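Local coordinates for protein serine--tRNA ligase (Pyrococcus horikoshii, PDB 2DQ0) that catalyses the ATP-dependent attachment of serine to tRNA(Ser), and probably also to tRNA(Sec), by way of a seryl-adenylate intermediate, at residues Thr252-His261 / His303-Ser311; Trp317-Glu328 / Ala352-Ala360. All blocks are in the same frame, centred on the assembly; numbering follows the deposited sequence.

In the fold
Both contacts belong to the class II synthetase core, and their centres lie about 15 Å apart. Along the chain they come in series: interaction 1 (252-261 with 303-311) closes before interaction 2 (317-328 with 352-360) opens, and strand 301-311 of the first is followed, after a short connection, by helix 316-333 of the second. Strands 301-311 and 354-362 sit in the same mixed sheet, with 367-376 and 398-406 between them in its pairing order. Direct touching joins the contacts, for Trp-319 of the helix packs on Val-309 and Ser-311 of the strand. Interaction 1 holds the seryl end of the bound adenylate analogue, whereas interaction 2 fastens the helix to the sheet that carries this pocket.

Interaction 1: Thr252-His261 / His303-Ser311; sequences TAEHPLAGMH and HKVEQFVYS. With SSA (5'-O-(N-(L-seryl)-sulfamoyl)adenosine), chain G.
Phe-308 packs against helix 254-259, one ring face overlapped by Leu-257, whose CB stands 4.2 Å from the ring centroid and 26° off the ring normal. CZ of the same ring touches the methyl of Ala-258. Phe-308 CG is anti to the backbone N (chi1 -169°), which carries the ring from the strand toward the helix. Tyr-310 OH donates to Leu-257 O at 2.8 Å, in the carbonyl plane and on a lone pair. His-261 turns its edge to the Tyr-310 face, offset, with planes at 82°; its nitrogens bond Tyr-275 and Glu-264.

At the other end the two segments form part of the serine site of a class II synthetase, which Thr-406 helps complete and the seryl-sulfamoyl adenosine SSA occupies. The amino nitrogen N10 of SSA donates to Glu-306 OE2 (2.6 Å) and weakly to Thr-252 OG1; Glu-254 OE1 also accepts from it, at a modelled distance too short to trust in detail. The two carboxylate planes are nearly parallel, and OE1 of Glu-254 comes within 4.1 Å of OE2 of Glu-306, a proximity that the seryl amino group, if protonated, would probably offset. Glu-306 OE1 accepts from the seryl hydroxyl OG of SSA at 2.7 Å. Thr-252 OG1 also caps the helix by accepting from Glu-254 N, and takes a bond from Lys-304 NZ (2.9 Å). A water links Lys-304 O and NZ to Ala-253 N.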
loop_
_atom_site.group_PDB
_atom_site.type_symbol
_atom_site.label_atom_id
_atom_site.label_comp_id
_atom_site.label_asym_id
_atom_site.label_seq_id
_atom_site.Cartn_x
_atom_site.Cartn_y
_atom_site.Cartn_z
ATOM N N THR A 252 5.773 -8.272 1.223
ATOM C CA THR A 252 7.204 -8.015 1.358
ATOM C C THR A 252 7.721 -7.666 -0.026
ATOM O O THR A 252 7.207 -8.188 -1.010
ATOM C CB THR A 252 7.965 -9.269 1.840
ATOM O OG1 THR A 252 9.329 -9.183 1.419
ATOM C CG2 THR A 252 7.354 -10.522 1.280
ATOM N N ALA A 253 8.729 -6.796 -0.105
ATOM C CA ALA A 253 9.280 -6.385 -1.392
ATOM C C ALA A 253 9.880 -7.602 -2.077
ATOM O O ALA A 253 10.069 -7.609 -3.291
ATOM C CB ALA A 253 10.344 -5.295 -1.204
ATOM N N GLU A 254 10.179 -8.624 -1.277
ATOM C CA GLU A 254 10.726 -9.885 -1.775
ATOM C C GLU A 254 9.968 -10.383 -3.023
ATOM O O GLU A 254 10.585 -10.656 -4.066
ATOM C CB GLU A 254 10.638 -10.955 -0.683
ATOM C CG GLU A 254 11.236 -12.293 -1.053
ATOM C CD GLU A 254 10.660 -13.445 -0.256
ATOM O OE1 GLU A 254 10.374 -13.253 0.949
ATOM O OE2 GLU A 254 10.512 -14.552 -0.832
ATOM N N HIS A 255 8.643 -10.496 -2.911
ATOM C CA HIS A 255 7.804 -10.979 -4.018
ATOM C C HIS A 255 7.921 -10.202 -5.329
ATOM O O HIS A 255 8.137 -10.815 -6.366
ATOM C CB HIS A 255 6.336 -11.066 -3.598
ATOM C CG HIS A 255 6.092 -12.000 -2.454
ATOM N ND1 HIS A 255 7.105 -12.733 -1.863
ATOM C CD2 HIS A 255 4.948 -12.361 -1.825
ATOM C CE1 HIS A 255 6.591 -13.509 -0.925
ATOM N NE2 HIS A 255 5.286 -13.302 -0.884
ATOM N N PRO A 256 7.744 -8.858 -5.318
ATOM C CA PRO A 256 7.874 -8.115 -6.588
ATOM C C PRO A 256 9.327 -8.135 -7.090
ATOM O O PRO A 256 9.585 -8.068 -8.298
ATOM C CB PRO A 256 7.389 -6.704 -6.232
ATOM C CG PRO A 256 7.608 -6.615 -4.751
ATOM C CD PRO A 256 7.206 -7.983 -4.259
ATOM N N LEU A 257 10.268 -8.234 -6.153
ATOM C CA LEU A 257 11.684 -8.317 -6.488
ATOM C C LEU A 257 11.977 -9.637 -7.215
ATOM O O LEU A 257 12.841 -9.685 -8.086
ATOM C CB LEU A 257 12.533 -8.250 -5.227
ATOM C CG LEU A 257 13.389 -7.018 -4.972
ATOM C CD1 LEU A 257 13.122 -5.916 -5.995
ATOM C CD2 LEU A 257 13.125 -6.564 -3.539
ATOM N N ALA A 258 11.272 -10.709 -6.860
ATOM C CA ALA A 258 11.490 -11.987 -7.530
ATOM C C ALA A 258 10.740 -12.022 -8.869
ATOM O O ALA A 258 11.250 -12.530 -9.863
ATOM C CB ALA A 258 11.040 -13.146 -6.645
ATOM N N GLY A 259 9.533 -11.485 -8.907
ATOM C CA GLY A 259 8.812 -11.489 -10.159
ATOM C C GLY A 259 9.482 -10.585 -11.186
ATOM O O GLY A 259 9.269 -10.742 -12.387
ATOM N N MET A 260 10.298 -9.647 -10.717
ATOM C CA MET A 260 10.992 -8.703 -11.598
ATOM C C MET A 260 11.659 -9.324 -12.835
ATOM O O MET A 260 11.665 -8.729 -13.906
ATOM C CB MET A 260 12.039 -7.915 -10.797
ATOM C CG MET A 260 12.871 -6.933 -11.617
ATOM S SD MET A 260 14.112 -6.055 -10.613
ATOM C CE MET A 260 13.651 -4.402 -10.914
ATOM N N HIS A 261 12.231 -10.513 -12.683
ATOM C CA HIS A 261 12.893 -11.177 -13.796
ATOM C C HIS A 261 12.215 -12.484 -14.196
ATOM O O HIS A 261 12.856 -13.385 -14.727
ATOM C CB HIS A 261 14.362 -11.437 -13.454
ATOM C CG HIS A 261 15.189 -10.195 -13.360
ATOM N ND1 HIS A 261 15.453 -9.393 -14.451
ATOM C CD2 HIS A 261 15.815 -9.617 -12.306
ATOM C CE1 HIS A 261 16.206 -8.373 -14.073
ATOM N NE2 HIS A 261 16.440 -8.486 -12.777
ATOM N N HIS A 303 6.756 -1.065 7.231
ATOM C CA HIS A 303 7.768 -0.729 6.246
ATOM C C HIS A 303 8.962 -1.663 6.395
ATOM O O HIS A 303 9.353 -2.005 7.518
ATOM C CB HIS A 303 8.186 0.716 6.455
ATOM C CG HIS A 303 7.092 1.692 6.182
ATOM N ND1 HIS A 303 7.066 2.955 6.732
ATOM C CD2 HIS A 303 6.002 1.604 5.381
ATOM C CE1 HIS A 303 6.004 3.603 6.282
ATOM N NE2 HIS A 303 5.341 2.807 5.460
ATOM N N LYS A 304 9.531 -2.084 5.268
ATOM C CA LYS A 304 10.685 -2.968 5.290
ATOM C C LYS A 304 11.686 -2.782 4.154
ATOM O O LYS A 304 11.328 -2.737 2.988
ATOM C CB LYS A 304 10.229 -4.425 5.323
ATOM C CG LYS A 304 11.372 -5.410 5.448
ATOM C CD LYS A 304 10.869 -6.823 5.769
ATOM C CE LYS A 304 9.842 -7.302 4.735
ATOM N NZ LYS A 304 10.384 -7.286 3.336
ATOM N N VAL A 305 12.952 -2.652 4.523
ATOM C CA VAL A 305 14.036 -2.527 3.565
ATOM C C VAL A 305 14.451 -3.985 3.384
ATOM O O VAL A 305 14.813 -4.655 4.357
ATOM C CB VAL A 305 15.193 -1.713 4.156
ATOM C CG1 VAL A 305 16.395 -1.721 3.214
ATOM C CG2 VAL A 305 14.731 -0.295 4.411
ATOM N N GLU A 306 14.399 -4.472 2.147
ATOM C CA GLU A 306 14.688 -5.876 1.857
ATOM C C GLU A 306 15.876 -6.186 0.952
ATOM O O GLU A 306 16.087 -5.523 -0.061
ATOM C CB GLU A 306 13.428 -6.495 1.232
ATOM C CG GLU A 306 13.562 -7.934 0.779
ATOM C CD GLU A 306 13.266 -8.904 1.887
ATOM O OE1 GLU A 306 13.354 -8.494 3.059
ATOM O OE2 GLU A 306 12.952 -10.075 1.585
ATOM N N GLN A 307 16.627 -7.227 1.313
ATOM C CA GLN A 307 17.767 -7.688 0.512
ATOM C C GLN A 307 17.277 -8.839 -0.359
ATOM O O GLN A 307 16.628 -9.761 0.143
ATOM C CB GLN A 307 18.887 -8.274 1.384
ATOM C CG GLN A 307 19.612 -7.352 2.349
ATOM C CD GLN A 307 20.588 -8.141 3.202
ATOM O OE1 GLN A 307 20.351 -8.397 4.394
ATOM N NE2 GLN A 307 21.680 -8.563 2.588
ATOM N N PHE A 308 17.581 -8.806 -1.651
ATOM C CA PHE A 308 17.193 -9.917 -2.516
ATOM C C PHE A 308 18.359 -10.212 -3.440
ATOM O O PHE A 308 18.986 -9.291 -3.983
ATOM C CB PHE A 308 15.948 -9.586 -3.309
ATOM C CG PHE A 308 15.343 -10.771 -4.022
ATOM C CD1 PHE A 308 15.901 -11.254 -5.216
ATOM C CD2 PHE A 308 14.176 -11.370 -3.529
ATOM C CE1 PHE A 308 15.296 -12.306 -5.907
ATOM C CE2 PHE A 308 13.564 -12.420 -4.208
ATOM C CZ PHE A 308 14.121 -12.894 -5.405
ATOM N N VAL A 309 18.628 -11.509 -3.613
ATOM C CA VAL A 309 19.751 -12.009 -4.397
ATOM C C VAL A 309 19.470 -13.108 -5.418
ATOM O O VAL A 309 18.758 -14.087 -5.149
ATOM C CB VAL A 309 20.847 -12.549 -3.449
ATOM C CG1 VAL A 309 21.965 -13.204 -4.237
ATOM C CG2 VAL A 309 21.397 -11.419 -2.605
ATOM N N TYR A 310 20.056 -12.929 -6.600
ATOM C CA TYR A 310 19.970 -13.902 -7.682
ATOM C C TYR A 310 21.412 -14.330 -7.824
ATOM O O TYR A 310 22.264 -13.494 -8.111
ATOM C CB TYR A 310 19.562 -13.265 -9.004
ATOM C CG TYR A 310 18.135 -12.807 -9.129
ATOM C CD1 TYR A 310 17.707 -11.605 -8.558
ATOM C CD2 TYR A 310 17.220 -13.537 -9.886
ATOM C CE1 TYR A 310 16.406 -11.139 -8.753
ATOM C CE2 TYR A 310 15.912 -13.077 -10.084
ATOM C CZ TYR A 310 15.515 -11.877 -9.516
ATOM O OH TYR A 310 14.231 -11.416 -9.724
ATOM N N SER A 311 21.703 -15.608 -7.611
ATOM C CA SER A 311 23.079 -16.077 -7.754
ATOM C C SER A 311 23.177 -17.404 -8.512
ATOM O O SER A 311 22.166 -18.017 -8.894
ATOM C CB SER A 311 23.745 -16.244 -6.380
ATOM O OG SER A 311 23.391 -17.484 -5.785
HETATM N N10 SSA G . 11.039 -11.540 2.554
HETATM C CA SSA G . 11.385 -12.157 3.847
HETATM C CB SSA G . 12.664 -11.587 4.396
HETATM O OG SSA G . 12.503 -10.244 4.866
HETATM C C9 SSA G . 10.311 -11.972 4.913
HETATM O O9 SSA G . 9.337 -11.251 4.712
HETATM N N8 SSA G . 10.475 -12.648 6.057
HETATM S S1 SSA G . 9.421 -12.475 7.258
HETATM O O1S SSA G . 8.152 -12.956 6.732
HETATM O O2S SSA G . 10.026 -13.118 8.418
HETATM O "O5'" SSA G . 9.340 -10.923 7.468
HETATM C "C5'" SSA G . 10.521 -10.203 7.765
HETATM C "C4'" SSA G . 10.378 -9.392 9.015
HETATM O "O4'" SSA G . 9.332 -8.412 8.871
HETATM C "C3'" SSA G . 10.023 -10.111 10.301
HETATM O "O3'" SSA G . 11.169 -10.751 10.824
HETATM C "C2'" SSA G . 9.633 -8.917 11.153
HETATM O "O2'" SSA G . 10.717 -8.125 11.575
HETATM C "C1'" SSA G . 8.779 -8.130 10.149
HETATM N N9 SSA G . 7.379 -8.543 10.101
HETATM C C8 SSA G . 6.810 -9.661 9.513
HETATM N N7 SSA G . 5.512 -9.728 9.661
HETATM C C5 SSA G . 5.201 -8.588 10.396
HETATM C C6 SSA G . 3.976 -8.076 10.901
HETATM N N6 SSA G . 2.806 -8.681 10.723
HETATM N N1 SSA G . 4.008 -6.894 11.590
HETATM C C2 SSA G . 5.199 -6.278 11.759
HETATM N N3 SSA G . 6.421 -6.671 11.332
HETATM C C4 SSA G . 6.347 -7.846 10.666
HETATM O O HOH W 1 9.524 -4.541 1.738
#

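Interaction 2: Trp317-Glu328 / Ala352-Ala360; sequences WEWHEKIIRNAE and AAKKYDIEA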
loop_
_atom_site.group_PDB
_atom_site.type_symbol
_atom_site.label_atom_id
_atom_site.label_comp_id
_atom_site.label_asym_id
_atom_site.label_seq_id
_atom_site.Cartn_x
_atom_site.Cartn_y
_atom_site.Cartn_z
ATOM N N TRP A 317 24.791 -20.536 -1.184
ATOM C CA TRP A 317 25.047 -20.752 0.227
ATOM C C TRP A 317 26.015 -19.709 0.763
ATOM O O TRP A 317 25.922 -19.293 1.922
ATOM C CB TRP A 317 25.565 -22.173 0.470
ATOM C CG TRP A 317 24.507 -23.164 0.190
ATOM C CD1 TRP A 317 24.431 -24.001 -0.881
ATOM C CD2 TRP A 317 23.260 -23.293 0.886
ATOM N NE1 TRP A 317 23.208 -24.634 -0.912
ATOM C CE2 TRP A 317 22.469 -24.219 0.162
ATOM C CE3 TRP A 317 22.729 -22.710 2.045
ATOM C CZ2 TRP A 317 21.180 -24.573 0.557
ATOM C CZ3 TRP A 317 21.438 -23.067 2.440
ATOM C CH2 TRP A 317 20.682 -23.989 1.695
ATOM N N GLU A 318 26.935 -19.257 -0.073
ATOM C CA GLU A 318 27.861 -18.249 0.399
ATOM C C GLU A 318 27.100 -16.924 0.557
ATOM O O GLU A 318 27.348 -16.155 1.493
ATOM C CB GLU A 318 28.998 -18.086 -0.591
ATOM C CG GLU A 318 30.193 -17.361 -0.018
ATOM C CD GLU A 318 31.218 -17.047 -1.075
ATOM O OE1 GLU A 318 31.351 -17.861 -2.021
ATOM O OE2 GLU A 318 31.887 -15.996 -0.953
ATOM N N TRP A 319 26.175 -16.661 -0.366
ATOM C CA TRP A 319 25.378 -15.444 -0.306
ATOM C C TRP A 319 24.484 -15.443 0.923
ATOM O O TRP A 319 24.374 -14.429 1.633
ATOM C CB TRP A 319 24.534 -15.292 -1.573
ATOM C CG TRP A 319 25.263 -14.468 -2.570
ATOM C CD1 TRP A 319 25.794 -14.888 -3.763
ATOM C CD2 TRP A 319 25.730 -13.134 -2.370
ATOM N NE1 TRP A 319 26.578 -13.902 -4.304
ATOM C CE2 TRP A 319 26.561 -12.813 -3.472
ATOM C CE3 TRP A 319 25.534 -12.175 -1.359
ATOM C CZ2 TRP A 319 27.201 -11.574 -3.596
ATOM C CZ3 TRP A 319 26.169 -10.938 -1.479
ATOM C CH2 TRP A 319 26.997 -10.649 -2.593
ATOM N N HIS A 320 23.853 -16.588 1.162
ATOM C CA HIS A 320 22.975 -16.763 2.304
ATOM C C HIS A 320 23.731 -16.278 3.520
ATOM O O HIS A 320 23.254 -15.471 4.321
ATOM C CB HIS A 320 22.642 -18.247 2.493
ATOM C CG HIS A 320 21.632 -18.508 3.567
ATOM N ND1 HIS A 320 21.420 -19.759 4.102
ATOM C CD2 HIS A 320 20.745 -17.685 4.178
ATOM C CE1 HIS A 320 20.446 -19.696 4.994
ATOM N NE2 HIS A 320 20.021 -18.447 5.059
ATOM N N GLU A 321 24.940 -16.779 3.642
ATOM C CA GLU A 321 25.764 -16.432 4.760
ATOM C C GLU A 321 26.100 -14.943 4.813
ATOM O O GLU A 321 26.285 -14.390 5.894
ATOM C CB GLU A 321 27.019 -17.289 4.707
ATOM C CG GLU A 321 27.449 -17.776 6.054
ATOM C CD GLU A 321 26.373 -18.553 6.773
ATOM O OE1 GLU A 321 25.934 -19.602 6.246
ATOM O OE2 GLU A 321 25.975 -18.106 7.875
ATOM N N LYS A 322 26.175 -14.280 3.661
ATOM C CA LYS A 322 26.503 -12.855 3.670
ATOM C C LYS A 322 25.314 -11.958 4.026
ATOM O O LYS A 322 25.473 -10.981 4.778
ATOM C CB LYS A 322 27.045 -12.394 2.323
ATOM C CG LYS A 322 28.358 -12.996 1.882
ATOM C CD LYS A 322 28.726 -12.395 0.526
ATOM C CE LYS A 322 29.850 -13.142 -0.157
ATOM N NZ LYS A 322 29.982 -12.750 -1.593
ATOM N N ILE A 323 24.128 -12.273 3.500
ATOM C CA ILE A 323 22.993 -11.425 3.800
ATOM C C ILE A 323 22.626 -11.421 5.273
ATOM O O ILE A 323 22.314 -10.349 5.824
ATOM C CB ILE A 323 21.761 -11.748 2.923
ATOM C CG1 ILE A 323 21.198 -13.119 3.250
ATOM C CG2 ILE A 323 22.140 -11.641 1.455
ATOM C CD1 ILE A 323 20.160 -13.563 2.229
ATOM N N ILE A 324 22.675 -12.578 5.930
ATOM C CA ILE A 324 22.365 -12.610 7.366
ATOM C C ILE A 324 23.376 -11.740 8.137
ATOM O O ILE A 324 23.019 -11.077 9.113
ATOM C CB ILE A 324 22.359 -14.067 7.946
ATOM C CG1 ILE A 324 21.932 -14.057 9.417
ATOM C CG2 ILE A 324 23.737 -14.688 7.839
ATOM C CD1 ILE A 324 20.503 -13.614 9.678
ATOM N N ARG A 325 24.628 -11.722 7.679
ATOM C CA ARG A 325 25.656 -10.921 8.330
ATOM C C ARG A 325 25.384 -9.459 8.039
ATOM O O ARG A 325 25.694 -8.574 8.848
ATOM C CB ARG A 325 27.049 -11.286 7.816
ATOM C CG ARG A 325 27.466 -12.736 8.032
ATOM C CD ARG A 325 28.047 -12.976 9.413
ATOM N NE ARG A 325 28.396 -14.383 9.634
ATOM C CZ ARG A 325 28.944 -14.840 10.761
ATOM N NH1 ARG A 325 29.207 -14.003 11.767
ATOM N NH2 ARG A 325 29.226 -16.134 10.890
ATOM N N ASN A 326 24.819 -9.199 6.868
ATOM C CA ASN A 326 24.503 -7.824 6.496
ATOM C C ASN A 326 23.454 -7.303 7.456
ATOM O O ASN A 326 23.546 -6.161 7.888
ATOM C CB ASN A 326 23.992 -7.743 5.053
ATOM C CG ASN A 326 25.106 -7.862 4.029
ATOM O OD1 ASN A 326 24.850 -7.971 2.838
ATOM N ND2 ASN A 326 26.346 -7.842 4.491
ATOM N N ALA A 327 22.465 -8.138 7.799
ATOM C CA ALA A 327 21.425 -7.719 8.752
ATOM C C ALA A 327 22.019 -7.619 10.151
ATOM O O ALA A 327 21.706 -6.690 10.886
ATOM C CB ALA A 327 20.275 -8.684 8.758
ATOM N N GLU A 328 22.884 -8.564 10.518
ATOM C CA GLU A 328 23.528 -8.531 11.840
ATOM C C GLU A 328 24.281 -7.229 12.070
ATOM O O GLU A 328 24.256 -6.688 13.174
ATOM C CB GLU A 328 24.517 -9.696 12.015
ATOM C CG GLU A 328 23.872 -11.043 12.153
ATOM C CD GLU A 328 24.860 -12.147 12.427
ATOM O OE1 GLU A 328 25.523 -12.105 13.486
ATOM O OE2 GLU A 328 24.963 -13.066 11.584
ATOM N N ALA A 352 11.950 -21.761 1.787
ATOM C CA ALA A 352 13.365 -21.904 2.084
ATOM C C ALA A 352 13.925 -23.306 2.211
ATOM O O ALA A 352 13.225 -24.255 2.557
ATOM C CB ALA A 352 13.699 -21.109 3.337
ATOM N N ALA A 353 15.209 -23.416 1.906
ATOM C CA ALA A 353 15.937 -24.669 2.050
ATOM C C ALA A 353 16.589 -24.590 3.435
ATOM O O ALA A 353 16.739 -25.593 4.121
ATOM C CB ALA A 353 17.013 -24.789 0.978
ATOM N N LYS A 354 16.981 -23.382 3.825
ATOM C CA LYS A 354 17.603 -23.115 5.121
ATOM C C LYS A 354 17.295 -21.662 5.480
ATOM O O LYS A 354 17.249 -20.788 4.600
ATOM C CB LYS A 354 19.117 -23.327 5.060
ATOM C CG LYS A 354 19.817 -23.065 6.373
ATOM C CD LYS A 354 21.305 -23.335 6.293
ATOM C CE LYS A 354 21.971 -23.254 7.648
ATOM N NZ LYS A 354 23.416 -23.622 7.533
ATOM N N LYS A 355 17.078 -21.402 6.765
ATOM C CA LYS A 355 16.746 -20.054 7.195
ATOM C C LYS A 355 17.369 -19.622 8.517
ATOM O O LYS A 355 17.403 -20.389 9.483
ATOM C CB LYS A 355 15.222 -19.921 7.266
ATOM C CG LYS A 355 14.712 -18.585 7.793
ATOM C CD LYS A 355 13.368 -18.212 7.173
ATOM C CE LYS A 355 12.240 -19.161 7.526
ATOM N NZ LYS A 355 11.106 -19.021 6.546
ATOM N N TYR A 356 17.877 -18.391 8.548
ATOM C CA TYR A 356 18.450 -17.830 9.767
ATOM C C TYR A 356 17.569 -16.662 10.188
ATOM O O TYR A 356 17.133 -15.882 9.349
ATOM C CB TYR A 356 19.859 -17.298 9.541
ATOM C CG TYR A 356 20.918 -18.332 9.296
ATOM C CD1 TYR A 356 21.832 -18.171 8.261
ATOM C CD2 TYR A 356 21.056 -19.438 10.133
ATOM C CE1 TYR A 356 22.865 -19.081 8.064
ATOM C CE2 TYR A 356 22.092 -20.363 9.942
ATOM C CZ TYR A 356 22.993 -20.169 8.903
ATOM O OH TYR A 356 24.037 -21.041 8.706
ATOM N N ASP A 357 17.310 -16.543 11.485
ATOM C CA ASP A 357 16.517 -15.440 12.011
ATOM C C ASP A 357 17.339 -14.644 13.017
ATOM O O ASP A 357 18.188 -15.186 13.728
ATOM C CB ASP A 357 15.271 -15.949 12.748
ATOM C CG ASP A 357 14.120 -16.305 11.820
ATOM O OD1 ASP A 357 14.334 -16.457 10.598
ATOM O OD2 ASP A 357 12.987 -16.454 12.331
ATOM N N ILE A 358 17.103 -13.349 13.071
ATOM C CA ILE A 358 17.762 -12.554 14.075
ATOM C C ILE A 358 16.667 -12.234 15.088
ATOM O O ILE A 358 15.698 -11.544 14.754
ATOM C CB ILE A 358 18.296 -11.242 13.527
ATOM C CG1 ILE A 358 19.367 -11.522 12.469
ATOM C CG2 ILE A 358 18.842 -10.404 14.686
ATOM C CD1 ILE A 358 20.004 -10.280 11.874
ATOM N N GLU A 359 16.801 -12.755 16.306
ATOM C CA GLU A 359 15.821 -12.496 17.359
ATOM C C GLU A 359 16.472 -11.562 18.334
ATOM O O GLU A 359 17.457 -11.922 18.971
ATOM C CB GLU A 359 15.412 -13.783 18.072
ATOM C CG GLU A 359 14.615 -14.756 17.196
ATOM C CD GLU A 359 14.486 -16.143 17.821
ATOM O OE1 GLU A 359 13.757 -17.001 17.278
ATOM O OE2 GLU A 359 15.125 -16.385 18.863
ATOM N N ALA A 360 15.942 -10.346 18.424
ATOM C CA ALA A 360 16.482 -9.328 19.332
ATOM C C ALA A 360 15.975 -9.531 20.715
ATOM O O ALA A 360 14.854 -9.979 20.915
ATOM C CB ALA A 360 16.100 -7.933 18.892
#
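Tyr-356 is the main bump of the strand, filling a hollow on the helix between His-320, Glu-321 and Ile-324. Its ring makes an offset stack with His-320, centroids 4.9 Å apart and planes at 21°, while Ile-324 CD1 sits 3.7 Å from Tyr-356 CB. The Glu-321 carboxylate, turned well out of the phenol plane, comes near Tyr-356 CE1. Tyr-356 OH receives a bond from Lys-354 NZ at 2.9 Å, and the same ammonium also reaches Ser-113.

At the N-terminal end of the contact, Trp-317 lays the edge of its indole against the methyl of Ala-353 and against Lys-354, Trp-317 CZ3 to Lys-354 CB being 3.5 Å. His-320 NE2 bonds Ala-374 O on the neighbouring strand 367-376, which helps hold the imidazole beside Tyr-356. Toward the other end Ile-358 is the second bump. With CG1 anti to the carbonyl carbon (chi1 -63°), its extended arm brings CD1 to 3.5 Å from Ala-327 CB, and Ile-324 CD1 fills the dip between Tyr-356 and Ile-358.

The axes of segments 317-328 and 354-360 approach to 9.5 Å and lie only 9° from parallel, the helix-on-sheet packing of the class II synthetase catalytic core, whose antiparallel sheet carries the adenylate site.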